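Local atomic coordinates of variable region-containing chitin-binding protein 3 (Branchiostoma floridae, PDB entry 1XT5), a protein that probably binds chitin and acts as an innate immune receptor, this piece being its first immunoglobulin V-type domain, and may also hydrolyse chitin. Residues A[15-20]-A[130-135]; A[20-25]-A[97-102]. All coordinates share one frame; numbering follows the deposited sequence.

Contact 1 (A[15-20]-A[130-135]); sequences EVHAGG and KVTGHT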
ATOM      1  N   GLU A  15      -0.704   3.521  15.823  1.00  8.16           N
ATOM      2  CA  GLU A  15      -1.597   2.909  16.829  1.00  7.91           C
ATOM      3  C   GLU A  15      -2.985   3.527  16.672  1.00  7.59           C
ATOM      4  O   GLU A  15      -3.101   4.745  16.445  1.00  9.55           O
ATOM      5  CB  GLU A  15      -1.044   3.088  18.214  1.00  9.80           C
ATOM      6  CG  GLU A  15      -1.906   2.468  19.285  1.00 10.46           C
ATOM      7  CD  GLU A  15      -1.276   2.311  20.661  1.00 13.71           C
ATOM      8  OE1 GLU A  15      -2.043   1.916  21.564  1.00 15.81           O
ATOM      9  OE2 GLU A  15      -0.081   2.600  20.808  1.00 19.47           O
ATOM     10  N   VAL A  16      -4.014   2.713  16.875  1.00  7.12           N
ATOM     11  CA  VAL A  16      -5.384   3.178  16.921  1.00  8.23           C
ATOM     12  C   VAL A  16      -6.201   2.275  17.822  1.00  7.44           C
ATOM     13  O   VAL A  16      -5.865   1.112  18.035  1.00  8.70           O
ATOM     14  CB  VAL A  16      -5.982   3.123  15.498  1.00 11.20           C
ATOM     15  CG1 VAL A  16      -6.230   1.718  15.012  1.00 14.31           C
ATOM     16  CG2 VAL A  16      -7.244   3.969  15.443  1.00 16.57           C
ATOM     17  N   HIS A  17      -7.310   2.809  18.338  1.00  9.41           N
ATOM     18  CA  HIS A  17      -8.274   1.966  19.049  1.00 10.59           C
ATOM     19  C   HIS A  17      -9.083   1.136  18.057  1.00  9.63           C
ATOM     20  O   HIS A  17      -9.394   1.613  16.958  1.00 10.74           O
ATOM     21  CB  HIS A  17      -9.164   2.954  19.837  0.65 13.18           C
ATOM     22  CG  HIS A  17      -8.559   3.880  20.833  0.65 16.88           C
ATOM     23  ND1 HIS A  17      -8.522   5.251  20.870  0.65 20.38           N
ATOM     24  CD2 HIS A  17      -7.918   3.525  21.965  0.65 19.33           C
ATOM     25  CE1 HIS A  17      -7.880   5.666  21.975  0.65 21.35           C
ATOM     26  NE2 HIS A  17      -7.486   4.605  22.684  0.65 20.51           N
ATOM     27  N   ALA A  18      -9.526  -0.044  18.472  1.00  9.65           N
ATOM     28  CA  ALA A  18     -10.432  -0.846  17.644  1.00 10.01           C
ATOM     29  C   ALA A  18     -11.693  -0.022  17.492  1.00  9.99           C
ATOM     30  O   ALA A  18     -12.194   0.634  18.437  1.00 13.00           O
ATOM     31  CB  ALA A  18     -10.654  -2.234  18.210  1.00 12.34           C
ATOM     32  N   GLY A  19     -12.252  -0.087  16.298  1.00  9.56           N
ATOM     33  CA  GLY A  19     -13.404   0.628  15.864  1.00 10.23           C
ATOM     34  C   GLY A  19     -13.025   1.946  15.240  1.00  9.34           C
ATOM     35  O   GLY A  19     -13.860   2.559  14.561  1.00 12.29           O
ATOM     36  N   GLY A  20     -11.790   2.381  15.417  1.00  9.31           N
ATOM     37  CA  GLY A  20     -11.350   3.649  14.893  1.00  9.44           C
ATOM     38  C   GLY A  20     -10.859   3.542  13.453  1.00  7.85           C
ATOM     39  O   GLY A  20     -10.928   2.489  12.837  1.00  9.06           O
ATOM     40  N   LYS A 130      -0.624  -1.174  15.615  1.00  6.06           N
ATOM     41  CA  LYS A 130      -0.958  -1.546  16.985  1.00  6.53           C
ATOM     42  C   LYS A 130      -2.386  -1.177  17.255  1.00  6.69           C
ATOM     43  O   LYS A 130      -2.828  -0.038  16.978  1.00  8.00           O
ATOM     44  CB  LYS A 130      -0.050  -0.852  18.000  1.00  7.91           C
ATOM     45  CG  LYS A 130       1.384  -1.242  17.965  1.00  9.50           C
ATOM     46  CD  LYS A 130       2.201  -0.346  18.905  1.00 12.10           C
ATOM     47  CE  LYS A 130       3.551  -0.817  19.224  0.80 11.17           C
ATOM     48  NZ  LYS A 130       4.352   0.112  20.078  0.65 12.18           N
ATOM     49  N   VAL A 131      -3.172  -2.132  17.739  1.00  6.94           N
ATOM     50  CA  VAL A 131      -4.556  -1.906  18.113  1.00  7.05           C
ATOM     51  C   VAL A 131      -4.592  -1.815  19.625  1.00  7.18           C
ATOM     52  O   VAL A 131      -4.331  -2.791  20.297  1.00  8.82           O
ATOM     53  CB  VAL A 131      -5.505  -2.961  17.532  1.00  7.26           C
ATOM     54  CG1 VAL A 131      -6.942  -2.680  17.939  1.00  9.85           C
ATOM     55  CG2 VAL A 131      -5.347  -3.056  16.021  1.00  8.16           C
ATOM     56  N   THR A 132      -4.906  -0.637  20.157  1.00  8.49           N
ATOM     57  CA  THR A 132      -4.880  -0.402  21.592  1.00  9.43           C
ATOM     58  C   THR A 132      -5.745  -1.388  22.319  1.00  9.44           C
ATOM     59  O   THR A 132      -6.903  -1.562  21.941  1.00 12.05           O
ATOM     60  CB  THR A 132      -5.370   1.028  21.886  1.00 11.35           C
ATOM     61  OG1 THR A 132      -4.596   1.918  21.032  1.00 12.74           O
ATOM     62  CG2 THR A 132      -5.220   1.443  23.333  1.00 13.15           C
ATOM     63  N   GLY A 133      -5.189  -2.007  23.351  1.00 10.44           N
ATOM     64  CA  GLY A 133      -5.922  -2.955  24.127  1.00 11.13           C
ATOM     65  C   GLY A 133      -6.024  -4.317  23.535  1.00 10.76           C
ATOM     66  O   GLY A 133      -6.682  -5.180  24.141  1.00 14.47           O
ATOM     67  N   HIS A 134      -5.380  -4.540  22.390  1.00  9.48           N
ATOM     68  CA  HIS A 134      -5.406  -5.858  21.731  1.00  9.95           C
ATOM     69  C   HIS A 134      -4.004  -6.298  21.371  1.00 10.82           C
ATOM     70  O   HIS A 134      -3.643  -7.424  21.650  1.00 14.67           O
ATOM     71  CB  HIS A 134      -6.351  -5.829  20.515  1.00  9.10           C
ATOM     72  CG  HIS A 134      -7.741  -5.671  20.951  1.00  7.90           C
ATOM     73  ND1 HIS A 134      -8.517  -4.584  20.983  1.00 10.10           N
ATOM     74  CD2 HIS A 134      -8.406  -6.716  21.559  1.00  7.94           C
ATOM     75  CE1 HIS A 134      -9.684  -4.921  21.586  1.00  8.15           C
ATOM     76  NE2 HIS A 134      -9.621  -6.228  21.936  1.00 11.08           N
ATOM     77  N   THR A 135      -3.208  -5.450  20.729  1.00 10.90           N
ATOM     78  CA  THR A 135      -1.846  -5.801  20.392  1.00 12.71           C
ATOM     79  C   THR A 135      -1.026  -5.875  21.675  1.00 16.47           C
ATOM     80  O   THR A 135      -0.188  -6.770  21.861  1.00 23.51           O
ATOM     81  CB  THR A 135      -1.262  -4.758  19.398  1.00 13.24           C
ATOM     82  OG1 THR A 135      -2.111  -4.704  18.225  1.00 13.22           O
ATOM     83  CG2 THR A 135       0.176  -5.101  19.102  1.00 15.97           C
ATOM     84  OXT THR A 135      -1.211  -5.039  22.599  1.00 23.27           O
TER
HETATM   85  O   HOH W   1      -9.335  -0.856  21.205  1.00 11.01           O
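Val16 turns both its N-H and its C=O to Lys130 and Thr132 of the strand running parallel to it. Val16 N donates to Lys130 O at 3.0 Å, and Val16 O accepts from Thr132 N at 2.9 Å, the alternating pattern of a parallel bridge. This is the pairing of strands A' and G of a V-type immunoglobulin domain, where strand 13-17 forms the edge of the sheet beside 122-132. CA-H...O contacts from Glu15 to Lys130 O and from Val131 to Val16 O accompany these bonds.

The side-chain polar bond is on the face of Glu15, Lys130 and Thr132. Glu15 CG, anti to its backbone N (chi1 -179°), lies 3.3 Å from Thr132 OG1. The extended rest of the chain carries OE1 to the hydroxyl, the two side chains crossing at about a right angle, and Thr132 OG1 donates to the anti lone pair of Glu15 OE1 over a short 2.6 Å. The ammonium of Lys130 instead forms a salt bridge with Glu13.

Apolar contacts flank the pairing. On the face of Glu15 and Thr132, one of two conformers of His17 runs beside Thr132, a less certain contact. Val131, on the opposite face with Val16, brings CG1 to 3.7 Å from Ala18 CB, just past the strand, and both Val16 and Val131 touch Val99.

Where the strands part, a water takes over: it accepts from Ala18 N and donates to Thr132 O at 2.6 Å. Backbone, hydroxyl and water bonds thus carry this surface contact, and the Thr132 bond would be expected to stabilise the carboxylate form of Glu15.

Contact 2 (A[20-25]-A[97-102]); sequences GTVELP and THVHPQ
Val99 sets CG2 anti to its carbonyl carbon, with CG1 anti to the backbone N (chi1 168°), while Val22 holds CG1 between its backbone N and carbonyl carbon (chi1 66°); the two methyls, Val22 CG1 and Val99 CG2, meet obliquely at 3.9 Å. The setting is the immunoglobulin V-type sandwich: the start of strand 22-31 (strand B) faces the loop that leads from strand 94-96 (E) to strand 105-112 (F), the strand carrying Cys109 of the Cys26-Cys109 disulfide.

The direct polar link is a backbone bond. Val99 N donates to Gly20 O at 3.0 Å, with the donor in the carbonyl plane, and Val99 CG2 packs 3.2 Å from that same Gly20 O. This bond carries the pairing past the end of the regular sheet, in which Val22 bonds to Leu96 of strand 94-96. The apolar pair looks into the sandwich: Val22 also touches Val14, Val16 and Leu129 of the opposite sheet.

Toward the surface, Thr21 and Thr97 lie side by side and point the same way. Thr21 OG1 comes 3.7 Å from Thr97 CG2, and Thr21 CG2 also approaches that methyl. A water joins the same edge, hydrogen-bonded to Thr21 OG1 and accepting from His98 N; the water, not Gly20 O, takes the N-H of His98, since Gly20 O lies 3.2 Å from His98 N but at a poor angle. Thr97 O accepts from Arg83 NH1, which ties the start of the loop to the residue just before strand 84-86. Within the loop, His100 ND1 donates to His98 O at 2.7 Å; ND1 approaches nearly in line with the C=O, but the bond is bent at the hydrogen (134°) and His98 O lies 18° out of the His100 ring plane.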
ATOM      1  N   GLY A  20     -11.790   2.381  15.417  1.00  9.31           N
ATOM      2  CA  GLY A  20     -11.350   3.649  14.893  1.00  9.44           C
ATOM      3  C   GLY A  20     -10.859   3.542  13.453  1.00  7.85           C
ATOM      4  O   GLY A  20     -10.928   2.489  12.837  1.00  9.06           O
ATOM      5  N   THR A  21     -10.436   4.661  12.910  1.00  8.27           N
ATOM      6  CA  THR A  21      -9.880   4.833  11.598  1.00  8.09           C
ATOM      7  C   THR A  21      -8.408   5.201  11.721  1.00  7.02           C
ATOM      8  O   THR A  21      -8.030   6.036  12.559  1.00  9.16           O
ATOM      9  CB  THR A  21     -10.651   5.875  10.804  1.00 10.14           C
ATOM     10  OG1 THR A  21     -12.009   5.417  10.634  1.00 12.97           O
ATOM     11  CG2 THR A  21     -10.045   6.130   9.427  1.00 12.43           C
ATOM     12  N   VAL A  22      -7.554   4.579  10.918  1.00  7.27           N
ATOM     13  CA  VAL A  22      -6.142   4.804  10.956  1.00  7.29           C
ATOM     14  C   VAL A  22      -5.599   4.965   9.545  1.00  6.17           C
ATOM     15  O   VAL A  22      -6.121   4.401   8.595  1.00  7.32           O
ATOM     16  CB  VAL A  22      -5.404   3.666  11.711  1.00  9.40           C
ATOM     17  CG1 VAL A  22      -5.524   2.352  10.941  1.00 11.89           C
ATOM     18  CG2 VAL A  22      -4.002   3.973  12.126  1.00 11.20           C
ATOM     19  N   GLU A  23      -4.487   5.716   9.423  1.00  5.79           N
ATOM     20  CA  GLU A  23      -3.772   5.816   8.180  1.00  5.73           C
ATOM     21  C   GLU A  23      -2.314   5.317   8.327  1.00  5.37           C
ATOM     22  O   GLU A  23      -1.665   5.620   9.346  1.00  6.91           O
ATOM     23  CB  GLU A  23      -3.832   7.223   7.640  1.00  6.79           C
ATOM     24  CG  GLU A  23      -5.282   7.653   7.307  1.00  8.56           C
ATOM     25  CD  GLU A  23      -5.526   8.852   6.468  1.00  9.29           C
ATOM     26  OE1 GLU A  23      -4.515   9.440   6.037  1.00 14.89           O
ATOM     27  OE2 GLU A  23      -6.716   9.128   6.269  1.00 12.91           O
ATOM     28  N   LEU A  24      -1.867   4.607   7.323  1.00  5.11           N
ATOM     29  CA  LEU A  24      -0.534   4.025   7.295  1.00  4.94           C
ATOM     30  C   LEU A  24       0.210   4.723   6.142  1.00  4.62           C
ATOM     31  O   LEU A  24      -0.055   4.416   4.985  1.00  5.20           O
ATOM     32  CB  LEU A  24      -0.523   2.536   7.062  0.65  5.82           C
ATOM     33  CG  LEU A  24      -1.207   1.748   8.185  0.65  6.00           C
ATOM     34  CD1 LEU A  24      -2.670   1.832   8.392  0.65 11.01           C
ATOM     35  CD2 LEU A  24      -0.987   0.230   7.958  0.65  6.16           C
ATOM     36  N   PRO A  25       1.061   5.720   6.421  1.00  5.19           N
ATOM     37  CA  PRO A  25       1.671   6.481   5.337  1.00  5.04           C
ATOM     38  C   PRO A  25       2.594   5.669   4.450  1.00  4.63           C
ATOM     39  O   PRO A  25       3.327   4.792   4.885  1.00  5.54           O
ATOM     40  CB  PRO A  25       2.418   7.603   6.088  1.00  6.13           C
ATOM     41  CG  PRO A  25       1.671   7.753   7.362  1.00  7.15           C
ATOM     42  CD  PRO A  25       1.348   6.338   7.737  1.00  6.24           C
ATOM     43  N   THR A  97     -10.691   1.738   7.975  1.00  7.44           N
ATOM     44  CA  THR A  97     -11.778   2.151   8.900  1.00  7.78           C
ATOM     45  C   THR A  97     -12.235   0.940   9.717  1.00  7.80           C
ATOM     46  O   THR A  97     -11.939  -0.216   9.395  1.00  8.04           O
ATOM     47  CB  THR A  97     -12.978   2.713   8.145  1.00  9.80           C
ATOM     48  OG1 THR A  97     -13.490   1.696   7.300  0.90 11.85           O
ATOM     49  CG2 THR A  97     -12.572   3.854   7.287  0.90 13.41           C
ATOM     50  N   HIS A  98     -13.005   1.255  10.771  1.00  7.86           N
ATOM     51  CA  HIS A  98     -13.641   0.216  11.606  1.00  9.54           C
ATOM     52  C   HIS A  98     -12.614  -0.853  12.018  1.00  8.97           C
ATOM     53  O   HIS A  98     -12.833  -2.050  11.823  1.00  9.04           O
ATOM     54  CB  HIS A  98     -14.812  -0.443  10.913  1.00 11.21           C
ATOM     55  CG  HIS A  98     -15.851   0.510  10.572  1.00 13.96           C
ATOM     56  ND1 HIS A  98     -16.777   0.957  11.474  1.00 17.33           N
ATOM     57  CD2 HIS A  98     -16.127   1.074   9.367  1.00 16.18           C
ATOM     58  CE1 HIS A  98     -17.558   1.809  10.834  1.00 19.72           C
ATOM     59  NE2 HIS A  98     -17.234   1.906   9.558  1.00 19.18           N
ATOM     60  N   VAL A  99     -11.472  -0.399  12.557  1.00  8.33           N
ATOM     61  CA  VAL A  99     -10.385  -1.313  12.827  1.00  7.96           C
ATOM     62  C   VAL A  99     -10.790  -2.408  13.793  1.00  8.35           C
ATOM     63  O   VAL A  99     -11.346  -2.173  14.863  1.00  9.21           O
ATOM     64  CB  VAL A  99      -9.147  -0.522  13.320  1.00  7.46           C
ATOM     65  CG1 VAL A  99      -8.111  -1.435  13.870  1.00 11.32           C
ATOM     66  CG2 VAL A  99      -8.588   0.336  12.200  1.00  8.97           C
ATOM     67  N   HIS A 100     -10.516  -3.648  13.398  1.00  7.44           N
ATOM     68  CA  HIS A 100     -10.861  -4.814  14.227  1.00  7.15           C
ATOM     69  C   HIS A 100      -9.701  -5.206  15.123  1.00  7.98           C
ATOM     70  O   HIS A 100      -8.562  -4.914  14.828  1.00  8.95           O
ATOM     71  CB  HIS A 100     -11.178  -6.011  13.333  1.00  7.72           C
ATOM     72  CG  HIS A 100     -12.447  -5.906  12.555  1.00  8.33           C
ATOM     73  ND1 HIS A 100     -12.841  -4.769  11.872  1.00  8.42           N
ATOM     74  CD2 HIS A 100     -13.431  -6.813  12.366  1.00  9.21           C
ATOM     75  CE1 HIS A 100     -14.029  -5.035  11.304  1.00  9.44           C
ATOM     76  NE2 HIS A 100     -14.420  -6.294  11.577  1.00  9.92           N
ATOM     77  N   PRO A 101      -9.998  -5.864  16.208  1.00  9.98           N
ATOM     78  CA  PRO A 101      -8.878  -6.345  17.084  1.00 12.90           C
ATOM     79  C   PRO A 101      -7.761  -7.051  16.317  1.00 13.46           C
ATOM     80  O   PRO A 101      -6.532  -6.783  16.458  1.00 19.79           O
ATOM     81  CB  PRO A 101      -9.585  -7.236  18.078  1.00 14.40           C
ATOM     82  CG  PRO A 101     -10.975  -6.716  18.180  1.00 15.22           C
ATOM     83  CD  PRO A 101     -11.300  -6.227  16.764  1.00 11.81           C
ATOM     84  N   GLN A 102      -8.140  -7.928  15.387  1.00 10.95           N
ATOM     85  CA  GLN A 102      -7.121  -8.699  14.673  1.00 13.21           C
ATOM     86  C   GLN A 102      -6.564  -7.959  13.479  1.00 12.02           C
ATOM     87  O   GLN A 102      -5.743  -8.591  12.781  1.00 13.55           O
ATOM     88  CB  GLN A 102      -7.737 -10.005  14.211  1.00 15.16           C
ATOM     89  CG  GLN A 102      -8.142 -10.845  15.411  0.50 17.76           C
ATOM     90  CD  GLN A 102      -7.252 -10.826  16.631  0.50 18.33           C
ATOM     91  OE1 GLN A 102      -7.512 -10.332  17.746  0.50 21.03           O
ATOM     92  NE2 GLN A 102      -6.085 -11.415  16.441  0.50 18.20           N
TER
HETATM   93  O   HOH W   2     -13.763   3.741  11.940  0.50  6.56           O

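How the contacts relate
Both contacts sit at the same end of the domain, their centres about 8 Å apart, and share Gly20, where the chain passes from strand 13-17 to strand 22-31. Contact 1 is a surface contact within the larger sheet; contact 2 is partly buried and lies at the end of the inner strands 22-31 and 94-96 of the smaller sheet, and on the loop beyond. The first relies on parallel strand bonds with a carboxylate and hydroxyl outside, the second on one backbone bond and a valine pair facing the core. Val99 joins them: its O probably accepts from Gly19 N at 2.7 Å and touches Ala18, while His134 packs against Pro101.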